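Local atomic coordinates of succinyl-CoA ligase (ADP-forming) subunit alpha (Methanosaeta concilii, PDB entry 6HXI), a protein that belongs to the succinyl-CoA synthetase family, joining CoA-ligase and citrate synthase-like regions in one chain, and carries bound coenzyme A. Residues A453-A458 and E565-G570. Residues are numbered along the deposited sequence; the frame is centred on the assembly and turned at random.
Sequences AIDDAA and EVVRLG
Asp455, in the first turn of helix 453-466, and Val567, in the last turn of helix 560-569, form the nearest CA pair between 453-458 and 565-570, at 6.1 Å; both helices belong to the all-helical citrate synthase-like region. The second helix ends in a Schellman motif: Gly570 adopts positive phi (80°) and directly precedes helix 571-594. Against this terminus lies the Asp455 carboxylate. With CG turned away from a staggered position (chi1 -113°), its OD2 lies 3.5 Å from Gly570 CA, while OD1 sits 3.2 Å from Val567 O. Both oxygens are acceptors, so this approach is not a hydrogen bond and is probably mildly repulsive. Val567 CG1, anti to the backbone N (chi1 179°), packs 3.8 Å from Asp455 O. Its other branch, CG2, meets Ala458 CB one helical turn further along, a small apolar contact beside the polar one. The side chain of Val567 also touches Ile549 of helix 540-555, and Leu572 of helix 571-594 packs on Asp455. A water sits 2.7 Å from both Asp455 OD1 and Val566 O and is placed to donate to either, though it has more acceptors in reach than protons to give.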
ATOM      1  N   ALA B 453      13.286   3.504 -15.100  1.00 36.96           N
ATOM      2  CA  ALA B 453      14.169   3.744 -16.255  1.00 37.50           C
ATOM      3  C   ALA B 453      13.481   3.370 -17.573  1.00 40.62           C
ATOM      4  O   ALA B 453      13.937   3.818 -18.621  1.00 39.75           O
ATOM      5  CB  ALA B 453      15.475   2.968 -16.110  1.00 38.02           C
ATOM      6  N   ILE B 454      12.355   2.582 -17.497  1.00 36.41           N
ATOM      7  CA  ILE B 454      11.587   2.138 -18.670  1.00 36.09           C
ATOM      8  C   ILE B 454      10.952   3.337 -19.309  1.00 38.84           C
ATOM      9  O   ILE B 454      11.160   3.550 -20.499  1.00 35.82           O
ATOM     10  CB  ILE B 454      10.542   1.032 -18.386  1.00 38.44           C
ATOM     11  CG1 ILE B 454      11.199  -0.186 -17.727  1.00 38.31           C
ATOM     12  CG2 ILE B 454       9.821   0.638 -19.704  1.00 36.59           C
ATOM     13  CD1 ILE B 454      10.232  -1.330 -17.315  1.00 45.44           C
ATOM     14  N   ASP B 455      10.273   4.137 -18.491  1.00 38.03           N
ATOM     15  CA  ASP B 455       9.581   5.384 -18.893  1.00 36.77           C
ATOM     16  C   ASP B 455      10.581   6.446 -19.329  1.00 37.64           C
ATOM     17  O   ASP B 455      10.333   7.073 -20.321  1.00 37.58           O
ATOM     18  CB  ASP B 455       8.821   5.957 -17.705  1.00 40.07           C
ATOM     19  CG  ASP B 455       7.327   5.898 -17.904  1.00 63.05           C
ATOM     20  OD1 ASP B 455       6.919   5.657 -19.032  1.00 65.55           O
ATOM     21  OD2 ASP B 455       6.599   6.090 -16.929  1.00 74.73           O
ATOM     22  N   ASP B 456      11.638   6.651 -18.548  1.00 35.29           N
ATOM     23  CA  ASP B 456      12.672   7.653 -18.831  1.00 36.46           C
ATOM     24  C   ASP B 456      13.312   7.373 -20.154  1.00 37.01           C
ATOM     25  O   ASP B 456      13.520   8.334 -20.879  1.00 37.61           O
ATOM     26  CB  ASP B 456      13.785   7.693 -17.772  1.00 39.59           C
ATOM     27  CG  ASP B 456      13.439   8.135 -16.378  1.00 57.92           C
ATOM     28  OD1 ASP B 456      12.376   8.772 -16.203  1.00 60.67           O
ATOM     29  OD2 ASP B 456      14.255   7.866 -15.449  1.00 66.89           O
ATOM     30  N   ALA B 457      13.619   6.078 -20.474  1.00 30.87           N
ATOM     31  CA  ALA B 457      14.239   5.696 -21.755  1.00 31.08           C
ATOM     32  C   ALA B 457      13.293   5.977 -22.896  1.00 37.18           C
ATOM     33  O   ALA B 457      13.710   6.605 -23.869  1.00 38.54           O
ATOM     34  CB  ALA B 457      14.646   4.230 -21.776  1.00 31.70           C
ATOM     35  N   ALA B 458      12.023   5.554 -22.775  1.00 32.94           N
ATOM     36  CA  ALA B 458      11.017   5.853 -23.791  1.00 32.75           C
ATOM     37  C   ALA B 458      10.951   7.383 -24.053  1.00 38.64           C
ATOM     38  O   ALA B 458      11.074   7.793 -25.189  1.00 41.24           O
ATOM     39  CB  ALA B 458       9.659   5.300 -23.374  1.00 31.72           C
ATOM     40  N   GLU B 565       1.362  10.923 -24.392  1.00 35.50           N
ATOM     41  CA  GLU B 565       0.432  10.722 -23.270  1.00 34.66           C
ATOM     42  C   GLU B 565       0.708   9.359 -22.611  1.00 36.91           C
ATOM     43  O   GLU B 565       0.794   9.284 -21.401  1.00 36.94           O
ATOM     44  CB  GLU B 565      -1.028  10.853 -23.772  1.00 35.70           C
ATOM     45  CG  GLU B 565      -2.105  10.494 -22.764  1.00 51.59           C
ATOM     46  CD  GLU B 565      -3.548  10.584 -23.242  1.00 76.94           C
ATOM     47  OE1 GLU B 565      -3.843  10.208 -24.403  1.00 85.22           O
ATOM     48  OE2 GLU B 565      -4.396  11.013 -22.426  1.00 49.24           O
ATOM     49  N   VAL B 566       0.876   8.293 -23.414  1.00 34.82           N
ATOM     50  CA  VAL B 566       1.180   6.963 -22.907  1.00 32.65           C
ATOM     51  C   VAL B 566       2.445   6.996 -22.020  1.00 39.36           C
ATOM     52  O   VAL B 566       2.442   6.426 -20.935  1.00 39.87           O
ATOM     53  CB  VAL B 566       1.226   5.903 -24.029  1.00 33.73           C
ATOM     54  CG1 VAL B 566       1.903   4.607 -23.550  1.00 31.88           C
ATOM     55  CG2 VAL B 566      -0.188   5.623 -24.572  1.00 31.95           C
ATOM     56  N   VAL B 567       3.493   7.688 -22.464  1.00 37.56           N
ATOM     57  CA  VAL B 567       4.758   7.806 -21.713  1.00 37.20           C
ATOM     58  C   VAL B 567       4.532   8.621 -20.425  1.00 42.55           C
ATOM     59  O   VAL B 567       4.949   8.186 -19.345  1.00 43.58           O
ATOM     60  CB  VAL B 567       5.900   8.408 -22.589  1.00 40.31           C
ATOM     61  CG1 VAL B 567       7.186   8.544 -21.781  1.00 40.84           C
ATOM     62  CG2 VAL B 567       6.128   7.593 -23.860  1.00 38.84           C
ATOM     63  N   ARG B 568       3.872   9.788 -20.559  0.54 38.51           N
ATOM     64  CA  ARG B 568       3.526  10.720 -19.488  0.54 38.83           C
ATOM     65  C   ARG B 568       2.674  10.077 -18.365  0.54 42.29           C
ATOM     66  O   ARG B 568       2.956  10.320 -17.190  0.54 42.17           O
ATOM     67  CB  ARG B 568       2.791  11.937 -20.092  0.54 40.80           C
ATOM     68  CG  ARG B 568       2.471  13.074 -19.113  0.54 51.24           C
ATOM     69  CD  ARG B 568       1.837  14.269 -19.819  0.54 56.36           C
ATOM     70  NE  ARG B 568       0.495  13.982 -20.340  0.54 51.89           N
ATOM     71  CZ  ARG B 568       0.188  13.899 -21.629  0.54 62.18           C
ATOM     72  NH1 ARG B 568       1.125  14.082 -22.558  0.54 50.76           N
ATOM     73  NH2 ARG B 568      -1.057  13.631 -22.003  0.54 44.08           N
ATOM     74  N   LEU B 569       1.638   9.283 -18.725  1.00 37.09           N
ATOM     75  CA  LEU B 569       0.720   8.679 -17.745  1.00 36.01           C
ATOM     76  C   LEU B 569       1.273   7.449 -17.002  1.00 43.57           C
ATOM     77  O   LEU B 569       0.691   7.035 -15.997  1.00 43.77           O
ATOM     78  CB  LEU B 569      -0.669   8.387 -18.334  1.00 34.73           C
ATOM     79  CG  LEU B 569      -1.474   9.601 -18.850  1.00 38.41           C
ATOM     80  CD1 LEU B 569      -2.922   9.208 -19.115  1.00 36.35           C
ATOM     81  CD2 LEU B 569      -1.449  10.776 -17.857  1.00 39.23           C
ATOM     82  N   GLY B 570       2.399   6.917 -17.457  1.00 40.13           N
ATOM     83  CA  GLY B 570       3.069   5.823 -16.764  1.00 38.74           C
ATOM     84  C   GLY B 570       2.500   4.450 -17.008  1.00 39.86           C
ATOM     85  O   GLY B 570       2.604   3.585 -16.137  1.00 40.06           O
TER
HETATM   86  O   HOH W   1       4.547   5.003 -20.034  1.00 55.33           O